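Long-range contacts in carbohydrate deacetylase Agd3 (Neosartorya fumigata, PDB 6NWZ), which probably removes N-acetyl groups from the exopolysaccharide galactosaminogalactan, an activity required for Aspergillus fumigatus biofilm formation, and binds zinc: residues I77-E82 with M116-V121; G244-N249 with G659-T664; W424-G429 with T593-S598; W472-T477 with M486-R491; S636-V641 with W666-G671. All coordinates share one frame; numbering follows the deposited sequence.

Contact 1. Residues I77-E82 with M116-V121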
# COMPACT_ATOMS: atom_id res chain seq x y z
N ILE A 77 -14.52 -20.68 1.95
CA ILE A 77 -13.53 -21.52 2.60
C ILE A 77 -12.25 -21.48 1.79
O ILE A 77 -12.29 -21.60 0.56
CB ILE A 77 -14.02 -22.97 2.75
CG1 ILE A 77 -15.43 -23.00 3.36
CG2 ILE A 77 -13.05 -23.76 3.61
CD1 ILE A 77 -16.15 -24.33 3.21
N VAL A 78 -11.12 -21.28 2.46
CA VAL A 78 -9.81 -21.28 1.84
C VAL A 78 -8.95 -22.30 2.58
O VAL A 78 -8.85 -22.26 3.81
CB VAL A 78 -9.14 -19.90 1.87
CG1 VAL A 78 -8.02 -19.83 0.84
CG2 VAL A 78 -10.16 -18.80 1.65
N VAL A 79 -8.34 -23.22 1.83
CA VAL A 79 -7.50 -24.26 2.40
C VAL A 79 -6.16 -24.24 1.70
O VAL A 79 -6.10 -24.27 0.46
CB VAL A 79 -8.15 -25.65 2.27
CG1 VAL A 79 -7.43 -26.65 3.17
CG2 VAL A 79 -9.64 -25.59 2.57
N ALA A 80 -5.09 -24.20 2.48
CA ALA A 80 -3.73 -24.11 1.96
C ALA A 80 -3.07 -25.48 2.05
O ALA A 80 -2.95 -26.05 3.14
CB ALA A 80 -2.92 -23.07 2.72
N ALA A 81 -2.65 -26.01 0.89
CA ALA A 81 -1.88 -27.26 0.81
C ALA A 81 -2.65 -28.46 1.36
O ALA A 81 -2.04 -29.42 1.83
CB ALA A 81 -0.52 -27.12 1.51
N GLU A 82 -3.98 -28.40 1.31
CA GLU A 82 -4.85 -29.48 1.80
C GLU A 82 -4.55 -29.87 3.24
O GLU A 82 -4.85 -31.00 3.64
CB GLU A 82 -4.75 -30.72 0.90
CG GLU A 82 -5.40 -30.58 -0.45
CD GLU A 82 -5.06 -31.73 -1.38
OE1 GLU A 82 -3.87 -31.87 -1.76
OE2 GLU A 82 -5.97 -32.51 -1.73
N MET A 116 -15.22 -22.63 -2.44
CA MET A 116 -13.98 -22.99 -1.76
C MET A 116 -12.79 -22.69 -2.66
O MET A 116 -12.84 -22.92 -3.87
CB MET A 116 -13.97 -24.47 -1.37
CG MET A 116 -12.64 -24.97 -0.84
SD MET A 116 -12.66 -26.71 -0.38
CE MET A 116 -13.80 -26.67 1.01
N VAL A 117 -11.72 -22.19 -2.06
CA VAL A 117 -10.47 -21.90 -2.75
C VAL A 117 -9.38 -22.76 -2.14
O VAL A 117 -9.26 -22.85 -0.92
CB VAL A 117 -10.11 -20.41 -2.66
CG1 VAL A 117 -8.70 -20.17 -3.19
CG2 VAL A 117 -11.12 -19.57 -3.44
N GLN A 118 -8.59 -23.41 -3.00
CA GLN A 118 -7.44 -24.20 -2.56
C GLN A 118 -6.22 -23.77 -3.36
O GLN A 118 -6.24 -23.79 -4.60
CB GLN A 118 -7.69 -25.69 -2.74
CG GLN A 118 -8.87 -26.21 -1.95
CD GLN A 118 -8.67 -27.65 -1.54
OE1 GLN A 118 -7.59 -28.03 -1.07
NE2 GLN A 118 -9.70 -28.46 -1.70
N PHE A 119 -5.16 -23.38 -2.67
CA PHE A 119 -3.91 -23.03 -3.32
C PHE A 119 -2.76 -23.80 -2.67
O PHE A 119 -2.86 -24.28 -1.54
CB PHE A 119 -3.64 -21.51 -3.29
CG PHE A 119 -3.50 -20.92 -1.90
CD1 PHE A 119 -2.31 -21.03 -1.19
CD2 PHE A 119 -4.55 -20.21 -1.34
CE1 PHE A 119 -2.19 -20.46 0.08
CE2 PHE A 119 -4.43 -19.64 -0.07
CZ PHE A 119 -3.25 -19.77 0.63
N ASP A 120 -1.67 -23.91 -3.43
CA ASP A 120 -0.51 -24.71 -3.04
C ASP A 120 -0.88 -26.19 -2.94
O ASP A 120 -0.47 -26.89 -2.02
CB ASP A 120 0.12 -24.20 -1.74
CG ASP A 120 1.51 -24.76 -1.50
OD1 ASP A 120 2.11 -25.29 -2.45
OD2 ASP A 120 1.98 -24.68 -0.34
N VAL A 121 -1.66 -26.66 -3.91
CA VAL A 121 -2.09 -28.06 -3.96
C VAL A 121 -1.51 -28.71 -5.21
O VAL A 121 -1.27 -28.06 -6.24
CB VAL A 121 -3.63 -28.20 -3.93
CG1 VAL A 121 -4.18 -27.64 -2.63
CG2 VAL A 121 -4.26 -27.51 -5.13

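Contact 2. Residues G244-N249 with G659-T664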
# COMPACT_ATOMS: atom_id res chain seq x y z
N GLY A 244 -15.88 -4.76 2.71
CA GLY A 244 -14.49 -4.42 2.47
C GLY A 244 -14.38 -3.28 1.48
O GLY A 244 -15.36 -2.60 1.17
N HIS A 245 -13.16 -3.10 0.97
CA HIS A 245 -12.82 -1.93 0.18
C HIS A 245 -11.47 -2.10 -0.51
O HIS A 245 -10.45 -2.33 0.15
CB HIS A 245 -12.81 -0.69 1.08
CG HIS A 245 -12.40 0.57 0.39
ND1 HIS A 245 -13.00 1.01 -0.77
CD2 HIS A 245 -11.47 1.50 0.71
CE1 HIS A 245 -12.44 2.16 -1.14
NE2 HIS A 245 -11.51 2.47 -0.26
N ARG A 246 -11.44 -2.00 -1.84
CA ARG A 246 -10.23 -2.16 -2.65
C ARG A 246 -9.82 -0.82 -3.24
O ARG A 246 -10.41 -0.36 -4.23
CB ARG A 246 -10.44 -3.18 -3.76
CG ARG A 246 -9.21 -3.37 -4.64
CD ARG A 246 -9.55 -4.12 -5.92
NE ARG A 246 -10.17 -3.25 -6.92
CZ ARG A 246 -10.86 -3.68 -7.96
NH1 ARG A 246 -11.04 -4.98 -8.16
NH2 ARG A 246 -11.39 -2.81 -8.82
N ARG A 247 -8.79 -0.21 -2.67
CA ARG A 247 -8.26 1.06 -3.16
C ARG A 247 -6.74 1.01 -3.15
O ARG A 247 -6.14 0.46 -2.22
CB ARG A 247 -8.77 2.23 -2.30
CG ARG A 247 -8.04 3.56 -2.51
CD ARG A 247 -8.32 4.17 -3.87
NE ARG A 247 -9.72 4.55 -4.02
CZ ARG A 247 -10.58 3.94 -4.83
NH1 ARG A 247 -10.18 2.92 -5.58
NH2 ARG A 247 -11.83 4.36 -4.90
N VAL A 248 -6.11 1.56 -4.18
CA VAL A 248 -4.66 1.68 -4.26
C VAL A 248 -4.30 3.16 -4.30
O VAL A 248 -4.70 3.88 -5.22
CB VAL A 248 -4.09 0.95 -5.49
CG1 VAL A 248 -2.59 1.23 -5.61
CG2 VAL A 248 -4.33 -0.53 -5.38
N ASN A 249 -3.55 3.61 -3.29
CA ASN A 249 -3.09 4.99 -3.23
C ASN A 249 -1.64 5.06 -3.68
O ASN A 249 -0.82 4.21 -3.31
CB ASN A 249 -3.23 5.57 -1.82
CG ASN A 249 -4.67 5.86 -1.43
OD1 ASN A 249 -5.13 5.42 -0.38
ND2 ASN A 249 -5.37 6.61 -2.27
N GLY A 659 -13.62 4.88 -11.98
CA GLY A 659 -13.20 4.04 -13.09
C GLY A 659 -14.10 2.83 -13.24
O GLY A 659 -15.33 2.94 -13.25
N SER A 660 -13.48 1.65 -13.33
CA SER A 660 -14.20 0.39 -13.46
C SER A 660 -14.29 -0.35 -12.13
O SER A 660 -14.54 -1.56 -12.11
CB SER A 660 -13.54 -0.49 -14.53
OG SER A 660 -12.17 -0.71 -14.24
N ASP A 661 -14.09 0.35 -11.01
CA ASP A 661 -14.21 -0.27 -9.70
C ASP A 661 -15.64 -0.71 -9.44
O ASP A 661 -16.58 -0.20 -10.05
CB ASP A 661 -13.78 0.71 -8.60
CG ASP A 661 -12.28 0.78 -8.43
OD1 ASP A 661 -11.58 -0.15 -8.88
OD2 ASP A 661 -11.81 1.76 -7.82
N PRO A 662 -15.83 -1.68 -8.56
CA PRO A 662 -17.17 -1.96 -8.04
C PRO A 662 -17.65 -0.81 -7.17
O PRO A 662 -16.89 0.08 -6.77
CB PRO A 662 -16.99 -3.24 -7.24
CG PRO A 662 -15.53 -3.30 -6.92
CD PRO A 662 -14.84 -2.67 -8.09
N LEU A 663 -18.95 -0.83 -6.88
CA LEU A 663 -19.56 0.19 -6.03
C LEU A 663 -19.22 -0.07 -4.57
O LEU A 663 -19.51 -1.15 -4.04
CB LEU A 663 -21.07 0.20 -6.23
CG LEU A 663 -21.87 1.10 -5.28
CD1 LEU A 663 -21.37 2.54 -5.35
CD2 LEU A 663 -23.34 1.03 -5.63
N THR A 664 -18.61 0.92 -3.92
CA THR A 664 -18.32 0.87 -2.49
C THR A 664 -19.29 1.80 -1.78
O THR A 664 -19.37 2.99 -2.11
CB THR A 664 -16.87 1.27 -2.20
OG1 THR A 664 -15.98 0.45 -2.96
CG2 THR A 664 -16.56 1.10 -0.72
O HOH W 1 -12.32 -3.75 -11.83
O HOH W 2 -13.44 3.52 -6.75

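Contact 3. Residues W424-G429 with T593-S598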
# COMPACT_ATOMS: atom_id res chain seq x y z
N TRP A 424 -4.25 21.34 -2.25
CA TRP A 424 -3.80 20.15 -1.55
C TRP A 424 -2.78 20.58 -0.51
O TRP A 424 -1.61 20.83 -0.83
CB TRP A 424 -3.23 19.14 -2.53
CG TRP A 424 -4.25 18.58 -3.47
CD1 TRP A 424 -5.50 18.14 -3.15
CD2 TRP A 424 -4.11 18.39 -4.89
NE1 TRP A 424 -6.15 17.70 -4.28
CE2 TRP A 424 -5.31 17.84 -5.36
CE3 TRP A 424 -3.08 18.64 -5.80
CZ2 TRP A 424 -5.52 17.53 -6.70
CZ3 TRP A 424 -3.28 18.33 -7.13
CH2 TRP A 424 -4.49 17.78 -7.57
N PHE A 425 -3.21 20.65 0.75
CA PHE A 425 -2.36 21.10 1.85
C PHE A 425 -2.68 20.31 3.11
O PHE A 425 -3.85 20.00 3.38
CB PHE A 425 -2.54 22.60 2.11
CG PHE A 425 -1.69 23.12 3.23
CD1 PHE A 425 -0.33 23.27 3.06
CD2 PHE A 425 -2.26 23.45 4.44
CE1 PHE A 425 0.46 23.75 4.09
CE2 PHE A 425 -1.48 23.93 5.48
CZ PHE A 425 -0.13 24.08 5.30
N THR A 426 -1.64 19.99 3.88
CA THR A 426 -1.76 19.26 5.13
C THR A 426 -1.43 20.20 6.28
O THR A 426 -0.33 20.76 6.33
CB THR A 426 -0.82 18.05 5.15
OG1 THR A 426 -1.21 17.12 4.13
CG2 THR A 426 -0.87 17.36 6.50
N SER A 427 -2.38 20.38 7.20
CA SER A 427 -2.22 21.32 8.30
C SER A 427 -1.99 20.66 9.65
O SER A 427 -1.50 21.32 10.57
CB SER A 427 -3.46 22.23 8.40
OG SER A 427 -4.65 21.49 8.60
N ASN A 428 -2.31 19.37 9.79
CA ASN A 428 -2.17 18.67 11.06
C ASN A 428 -1.06 17.63 11.03
O ASN A 428 -0.99 16.79 11.94
CB ASN A 428 -3.50 18.02 11.45
CG ASN A 428 -3.94 16.96 10.45
OD1 ASN A 428 -3.45 16.91 9.32
ND2 ASN A 428 -4.89 16.13 10.85
N GLY A 429 -0.20 17.67 10.02
CA GLY A 429 0.85 16.67 9.90
C GLY A 429 2.11 17.27 9.33
O GLY A 429 2.09 18.31 8.66
N THR A 593 -3.81 13.65 -0.09
CA THR A 593 -2.85 14.43 0.69
C THR A 593 -2.44 13.65 1.94
O THR A 593 -3.10 12.71 2.37
CB THR A 593 -3.43 15.78 1.09
OG1 THR A 593 -4.42 15.60 2.12
CG2 THR A 593 -4.07 16.47 -0.10
N HIS A 594 -1.31 14.08 2.52
CA HIS A 594 -0.84 13.47 3.75
C HIS A 594 -1.92 13.51 4.82
O HIS A 594 -2.13 12.54 5.55
CB HIS A 594 0.43 14.18 4.22
CG HIS A 594 0.94 13.71 5.55
ND1 HIS A 594 2.09 12.95 5.67
CD2 HIS A 594 0.48 13.91 6.81
CE1 HIS A 594 2.31 12.70 6.95
NE2 HIS A 594 1.34 13.26 7.66
N GLN A 595 -2.64 14.64 4.91
CA GLN A 595 -3.73 14.77 5.87
C GLN A 595 -4.84 13.76 5.60
O GLN A 595 -5.34 13.11 6.52
CB GLN A 595 -4.27 16.20 5.84
CG GLN A 595 -5.37 16.49 6.84
CD GLN A 595 -5.53 17.97 7.11
OE1 GLN A 595 -4.65 18.77 6.80
NE2 GLN A 595 -6.66 18.34 7.70
N GLU A 596 -5.24 13.62 4.33
CA GLU A 596 -6.25 12.63 3.98
C GLU A 596 -5.75 11.21 4.23
O GLU A 596 -6.49 10.35 4.70
CB GLU A 596 -6.67 12.78 2.52
CG GLU A 596 -7.48 14.03 2.20
CD GLU A 596 -7.74 14.20 0.72
OE1 GLU A 596 -6.81 14.59 -0.02
OE2 GLU A 596 -8.88 13.93 0.28
N MET A 597 -4.48 10.96 3.91
CA MET A 597 -3.92 9.62 4.10
C MET A 597 -3.90 9.24 5.57
O MET A 597 -4.23 8.10 5.93
CB MET A 597 -2.52 9.56 3.50
CG MET A 597 -1.71 8.36 3.93
SD MET A 597 -0.64 8.71 5.34
CE MET A 597 0.79 7.73 4.88
N SER A 598 -3.53 10.18 6.44
CA SER A 598 -3.56 9.91 7.87
C SER A 598 -4.98 9.67 8.37
O SER A 598 -5.19 8.85 9.28
CB SER A 598 -2.91 11.06 8.64
OG SER A 598 -2.92 10.80 10.04
O HOH W 3 -5.92 14.08 9.14

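Contact 4. Residues W472-T477 with M486-R491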
# COMPACT_ATOMS: atom_id res chain seq x y z
N TRP A 472 -2.62 -0.68 9.88
CA TRP A 472 -2.82 0.31 10.92
C TRP A 472 -1.59 1.20 11.08
O TRP A 472 -0.46 0.77 10.84
CB TRP A 472 -3.13 -0.35 12.27
CG TRP A 472 -4.38 -1.17 12.29
CD1 TRP A 472 -5.34 -1.23 11.33
CD2 TRP A 472 -4.79 -2.06 13.33
NE1 TRP A 472 -6.33 -2.11 11.70
CE2 TRP A 472 -6.02 -2.63 12.93
CE3 TRP A 472 -4.25 -2.43 14.56
CZ2 TRP A 472 -6.71 -3.55 13.72
CZ3 TRP A 472 -4.93 -3.35 15.34
CH2 TRP A 472 -6.15 -3.89 14.92
N PRO A 473 -1.78 2.45 11.49
CA PRO A 473 -0.63 3.28 11.86
C PRO A 473 -0.16 2.95 13.27
O PRO A 473 -0.87 2.35 14.08
CB PRO A 473 -1.20 4.70 11.79
CG PRO A 473 -2.64 4.52 12.18
CD PRO A 473 -3.05 3.18 11.61
N TYR A 474 1.08 3.35 13.55
CA TYR A 474 1.67 3.21 14.87
C TYR A 474 1.31 4.43 15.71
O TYR A 474 1.28 5.55 15.21
CB TYR A 474 3.19 3.04 14.77
CG TYR A 474 3.92 3.18 16.09
CD1 TYR A 474 4.05 2.10 16.95
CD2 TYR A 474 4.49 4.39 16.46
CE1 TYR A 474 4.72 2.22 18.16
CE2 TYR A 474 5.17 4.52 17.67
CZ TYR A 474 5.28 3.44 18.51
OH TYR A 474 5.95 3.57 19.71
N PHE A 475 1.04 4.20 16.99
CA PHE A 475 0.68 5.27 17.92
C PHE A 475 1.76 5.37 18.98
O PHE A 475 2.09 4.38 19.64
CB PHE A 475 -0.69 5.01 18.55
CG PHE A 475 -1.83 5.13 17.59
CD1 PHE A 475 -2.30 6.38 17.19
CD2 PHE A 475 -2.43 4.00 17.06
CE1 PHE A 475 -3.35 6.49 16.29
CE2 PHE A 475 -3.49 4.11 16.16
CZ PHE A 475 -3.94 5.36 15.78
N THR A 476 2.31 6.57 19.14
CA THR A 476 3.40 6.78 20.09
C THR A 476 2.92 6.56 21.52
O THR A 476 1.75 6.78 21.85
CB THR A 476 3.97 8.19 19.94
OG1 THR A 476 2.99 9.15 20.33
CG2 THR A 476 4.38 8.44 18.50
N THR A 477 3.84 6.12 22.37
CA THR A 477 3.54 5.83 23.76
C THR A 477 4.51 6.57 24.66
O THR A 477 5.64 6.89 24.25
CB THR A 477 3.61 4.33 24.04
OG1 THR A 477 4.96 3.89 23.88
CG2 THR A 477 2.72 3.57 23.08
N MET A 486 0.63 10.59 19.28
CA MET A 486 1.00 10.98 17.93
C MET A 486 0.86 9.80 16.98
O MET A 486 1.31 8.69 17.29
CB MET A 486 2.43 11.52 17.90
CG MET A 486 2.75 12.35 16.67
SD MET A 486 1.98 13.98 16.69
CE MET A 486 2.72 14.69 18.16
N GLN A 487 0.23 10.03 15.83
CA GLN A 487 -0.03 8.98 14.86
C GLN A 487 1.10 8.95 13.83
O GLN A 487 1.33 9.93 13.12
CB GLN A 487 -1.38 9.19 14.17
CG GLN A 487 -1.78 8.08 13.21
CD GLN A 487 -3.08 8.37 12.48
OE1 GLN A 487 -3.94 9.08 12.99
NE2 GLN A 487 -3.22 7.81 11.28
N VAL A 488 1.80 7.82 13.76
CA VAL A 488 2.90 7.63 12.83
C VAL A 488 2.40 6.76 11.68
O VAL A 488 2.17 5.56 11.85
CB VAL A 488 4.12 6.99 13.51
CG1 VAL A 488 5.24 6.78 12.50
CG2 VAL A 488 4.59 7.87 14.66
N ASN A 489 2.22 7.37 10.51
CA ASN A 489 1.77 6.62 9.35
C ASN A 489 2.98 6.03 8.61
O ASN A 489 4.02 6.69 8.50
CB ASN A 489 0.98 7.51 8.39
CG ASN A 489 -0.17 8.21 9.08
OD1 ASN A 489 -1.22 7.61 9.35
ND2 ASN A 489 0.01 9.50 9.37
N PRO A 490 2.85 4.81 8.10
CA PRO A 490 3.99 4.16 7.44
C PRO A 490 4.35 4.83 6.12
O PRO A 490 3.54 5.51 5.48
CB PRO A 490 3.50 2.73 7.22
CG PRO A 490 2.01 2.84 7.21
CD PRO A 490 1.67 3.93 8.18
N ARG A 491 5.61 4.63 5.72
CA ARG A 491 6.13 5.15 4.46
C ARG A 491 7.26 4.25 3.98
O ARG A 491 8.12 3.85 4.76
CB ARG A 491 6.64 6.59 4.57
CG ARG A 491 7.00 7.24 3.23
CD ARG A 491 7.18 8.76 3.34
NE ARG A 491 8.46 9.12 3.95
CZ ARG A 491 8.97 10.35 3.93
NH1 ARG A 491 10.14 10.58 4.51
NH2 ARG A 491 8.33 11.35 3.34

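Contact 5. Residues S636-V641 with W666-G671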
# COMPACT_ATOMS: atom_id res chain seq x y z
N SER A 636 -18.09 4.04 15.28
CA SER A 636 -17.67 5.42 15.10
C SER A 636 -17.49 5.77 13.63
O SER A 636 -17.78 6.89 13.20
CB SER A 636 -16.37 5.67 15.87
OG SER A 636 -15.69 6.81 15.38
N ARG A 637 -17.01 4.81 12.84
CA ARG A 637 -16.71 5.00 11.43
C ARG A 637 -17.71 4.25 10.56
O ARG A 637 -18.32 3.26 10.99
CB ARG A 637 -15.29 4.51 11.12
CG ARG A 637 -14.21 5.21 11.91
CD ARG A 637 -13.96 6.59 11.36
NE ARG A 637 -12.84 7.25 12.03
CZ ARG A 637 -12.32 8.41 11.65
NH1 ARG A 637 -12.82 9.04 10.60
NH2 ARG A 637 -11.31 8.94 12.32
N PRO A 638 -17.90 4.68 9.31
CA PRO A 638 -18.75 3.91 8.40
C PRO A 638 -18.08 2.62 7.96
O PRO A 638 -16.85 2.53 7.88
CB PRO A 638 -18.96 4.87 7.22
CG PRO A 638 -17.76 5.74 7.24
CD PRO A 638 -17.41 5.92 8.69
N ILE A 639 -18.91 1.62 7.68
CA ILE A 639 -18.45 0.30 7.27
C ILE A 639 -18.52 0.23 5.75
O ILE A 639 -19.60 0.43 5.18
CB ILE A 639 -19.31 -0.81 7.91
CG1 ILE A 639 -19.41 -0.62 9.42
CG2 ILE A 639 -18.72 -2.17 7.59
CD1 ILE A 639 -18.08 -0.54 10.12
N PRO A 640 -17.41 -0.06 5.06
CA PRO A 640 -17.47 -0.18 3.60
C PRO A 640 -18.11 -1.48 3.17
O PRO A 640 -17.92 -2.54 3.78
CB PRO A 640 -15.99 -0.14 3.20
CG PRO A 640 -15.28 -0.71 4.38
CD PRO A 640 -16.05 -0.27 5.59
N VAL A 641 -18.90 -1.40 2.09
CA VAL A 641 -19.55 -2.57 1.49
C VAL A 641 -19.36 -2.48 -0.01
O VAL A 641 -19.73 -1.47 -0.63
CB VAL A 641 -21.04 -2.65 1.86
CG1 VAL A 641 -21.66 -3.94 1.30
CG2 VAL A 641 -21.23 -2.59 3.36
N TRP A 666 -20.28 3.31 1.93
CA TRP A 666 -19.83 3.52 3.31
C TRP A 666 -21.07 3.61 4.20
O TRP A 666 -21.74 4.65 4.26
CB TRP A 666 -18.96 4.77 3.41
CG TRP A 666 -17.67 4.62 2.65
CD1 TRP A 666 -17.42 5.02 1.37
CD2 TRP A 666 -16.47 3.98 3.11
NE1 TRP A 666 -16.13 4.69 1.01
CE2 TRP A 666 -15.53 4.05 2.06
CE3 TRP A 666 -16.09 3.37 4.31
CZ2 TRP A 666 -14.24 3.53 2.18
CZ3 TRP A 666 -14.81 2.86 4.43
CH2 TRP A 666 -13.90 2.94 3.37
N VAL A 667 -21.38 2.52 4.88
CA VAL A 667 -22.62 2.39 5.64
C VAL A 667 -22.37 2.83 7.08
O VAL A 667 -21.59 2.20 7.81
CB VAL A 667 -23.15 0.95 5.60
CG1 VAL A 667 -24.54 0.88 6.22
CG2 VAL A 667 -23.17 0.45 4.16
N GLN A 668 -23.05 3.89 7.50
CA GLN A 668 -22.92 4.43 8.85
C GLN A 668 -23.93 3.73 9.76
O GLN A 668 -25.13 3.97 9.65
CB GLN A 668 -23.12 5.94 8.85
CG GLN A 668 -22.79 6.61 10.18
CD GLN A 668 -21.35 6.37 10.61
OE1 GLN A 668 -20.41 6.79 9.93
NE2 GLN A 668 -21.17 5.68 11.73
N LEU A 669 -23.43 2.87 10.65
CA LEU A 669 -24.29 2.18 11.60
C LEU A 669 -24.50 3.05 12.84
O LEU A 669 -23.56 3.68 13.34
CB LEU A 669 -23.68 0.84 12.00
CG LEU A 669 -23.48 -0.19 10.88
CD1 LEU A 669 -23.02 -1.52 11.45
CD2 LEU A 669 -24.75 -0.36 10.07
N SER A 670 -25.75 3.07 13.32
CA SER A 670 -26.11 3.96 14.43
C SER A 670 -26.98 3.26 15.47
O SER A 670 -27.63 3.95 16.27
CB SER A 670 -26.85 5.19 13.91
OG SER A 670 -26.10 5.85 12.91
N GLY A 671 -27.00 1.93 15.49
CA GLY A 671 -27.83 1.22 16.45
C GLY A 671 -28.65 0.13 15.81
O GLY A 671 -28.88 -0.93 16.41

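Contact 1. Residues I77-E82 with M116-V121
Val78 and Ala80 meet the ring of Phe119 on one side of two adjoining parallel strands, and this side is closely filled. The CB of Ala80 lies 3.8 Å from CE1 of Phe119, while CG1 of Val78 approaches CE2 of the same ring at 3.7 Å. Phe119 can lean back over its neighbour because its CG stands between the backbone N and the carbonyl carbon (chi1 62°). Trp233 of helix 224-237 packs on Val78 and Val117 from this side.

Here, in the CBM87 carbohydrate-binding module, residues 77-80 and 116-119 run parallel, 16° apart. The backbone bonds Val117 N to Ile77 O at 2.7 Å, Val79 N to Val117 O at 2.9 Å and Ala81 N to Phe119 O at 3.0 Å hold them together; Phe119 N to Val79 O is weak.

The other side, with Ile77, Val79, Met116 and Gln118, is buried as well. Met116 reaches CG2 of Ile77 with its CE at 4.0 Å, after a bend at the thioether, and Trp102 of helix 99-112 packs on Val79, Met116 and Gln118. The amide nitrogen of Gln118 bonds to Gln211, and its OE1 lies 3.4 Å from CG of Glu82, the two side chains crossing at about a right angle. The solvent side is confined to the strand ends, where Ala81, Glu82 and Asp120 are partly exposed.

Contact 2. Residues G244-N249 with G659-T664
Asp661 carries this contact by placing its carboxylate between Arg246 and Arg247. Its CB heads toward the loop 244-249, and with CG anti to the carbonyl carbon (chi1 -81°) the carboxylate reaches in among the guanidinium groups. CG itself stays 3.7 Å from NH2 of Arg246. The branches then part. OD1 takes a hydrogen bond from NH2 of Arg246 at 2.7 Å, on its anti side and 30° out of the carboxylate plane, though within the plane of the guanidinium. OD2 accepts from NH1 of Arg247 at 3.0 Å, and here the two flat groups are almost coplanar, 15° apart. A water lies 2.6 Å from OD2 of Asp661 and donates to it while accepting from NH2 of Arg247.

Beside the charges, CD of Pro662 packs 3.5 Å from NH2 of Arg246, and the methyl CG2 of Thr664 sits 3.6 Å from ND1 of His245. Glu656 forms a second salt bridge with Arg247, and Trp587 makes a cation-pi contact with Arg246. With Asp661 bridging both arginines and Glu656 pairing with Arg247 as well, positive charge is balanced in a buried setting, which would probably keep Asp661 ionised and fasten the loop after helix 224-237 to the C-terminal part of the chain.

Contact 3. Residues W424-G429 with T593-S598
Gln595 and Ser427 supply the main polar link. The side-chain carbonyl OE1 of Gln595 accepts from the backbone N of Ser427 at 2.8 Å, nearly straight, and from OG of the same residue at 3.3 Å. Both donors arrive from one face of the amide plane, tilted from it by just over 20°. Gln595 reaches them as an extended chain, its CG anti to the backbone N (chi1 -178°). In the opposite direction, N of Gln595 gives a hydrogen bond to OG1 of Thr426 at 3.0 Å, so Gln595 both gives and accepts at the corner, to Thr426 and from Ser427. A water adds a further link, accepting from ND2 of Asn428 and donating to O of Gln595.

Packing contacts fill the rest. CG2 of Thr593 touches CB of Trp424 at 3.7 Å, the methyl coming obliquely to the indole, while CD2 of His594 meets CG2 of Thr426 at 3.7 Å. The aliphatic CG of Gln595 lies 3.2 Å from OD1 of Asn428, with the two amide planes 47° apart. ND1 of His594 bonds to Gln253, and its backbone N to Glu301.

Within the helix start, Thr593 and Glu596 bond reciprocally, N of Glu596 to OG1 of Thr593 and N of Thr593 to OE1 of Glu596: a capping box, with Thr593 as N-cap. A capped helix start is thus seated on the short, weakly bonded strand 424-426 of the deacetylase domain, whose parallel neighbour 384-387 runs up to the zinc ligand His388.

Contact 4. Residues W472-T477 with M486-R491
Tyr474 presents the edge of its ring to Val488: CG2 of Val488 lies 3.9 Å from CD2 of Tyr474, and CB of Val488 is in the ring plane; the two side chains stand side by side, pointing the same way. Phe475 and Gln487 also stand side by side, on the other side of the strands, CG of Gln487 meeting the ring obliquely, 3.8 Å from CE1 of Phe475. The ring and the Gln487 amide are turned 53° apart. The ring of Pro473 adds to this patch, with CG 3.5 Å from NE2 of Gln487. That amide nitrogen gives its stronger bond to O of Ser598 and only a weak one to OD1 of Asn489.

Backbone bonds make these strands an antiparallel pair, a beta-hairpin whose connection holds helix 478-481. Tyr474 and Val488 form a hydrogen-bonded pair, Tyr474 N to Val488 O at 3.0 Å and Val488 N to Tyr474 O at 2.7 Å. Thr476 closes the end: its N donates to Met486 O at 3.0 Å, and its OG1 accepts from Met486 N at 3.0 Å while binding Phe483 O. OG1 gets there from between the backbone N and the carbonyl carbon (chi1 66°).

Outside the pair, OH of Tyr474 bonds to Asp481. Strand 487-492 runs beside strand 454-456, Asn489 bonding to Cys455, and helix 594-607 lies against Phe475, Asn489 and Pro490 through Leu602, Met597 and Phe601.

Contact 5. Residues S636-V641 with W666-G671
Pro640 rests on one face of the Trp666 indole. Its CB is 3.7 Å from the centroid of the six-membered ring, 21° off the ring normal, a CH-pi contact displaced toward the rim. At the edge, O of Pro638 lies in the indole plane, 3.7 Å from CE3 of Trp666. CB of Pro638 packs on CB of Trp666 at 3.8 Å, and CD of Pro638 lies 3.4 Å from OE1 of Gln668. On the other side of the strands, CG2 of Val641 meets CG2 of Val667 at 3.7 Å.

Strands 639-643 and 663-667 are antiparallel neighbours in the small three-stranded sheet of the C-terminal domain. Ile639 N to Val667 O, 2.7 Å, and Val667 N to Ile639 O, 2.8 Å, form the hydrogen-bonded pair, each donor well above the acceptor's carbonyl plane.

Further out, NE1 of Trp666 bonds to Glu656, and His245 meets its ring edge-to-face. Val628 backs Ile639 and Val641, while Arg637 reaches across to Gln606 and Glu599 of helix 594-607.

How the contacts relate
Contacts 2 and 5 share strand 663-667 and touch: CD2 of His245 is 3.7 Å from CZ2 of Trp666, so the loop of contact 2 packs against the small sheet of contact 5. Contacts 3 and 4 meet through helix 594-607, where Ser598 O is 3.0 Å from Gln487 NE2; their centres are 14 Å apart. Both approach the zinc residues of the deacetylase domain: the His594 side chain is about 8 Å from that of Asp255, and Arg491 bonds to Asp255. Contact 1 stands apart, its centre 26 Å from that of contact 2 and 41 Å from that of contact 3, with Met116 about 7 Å, between side chains, from zinc-binding Glu210.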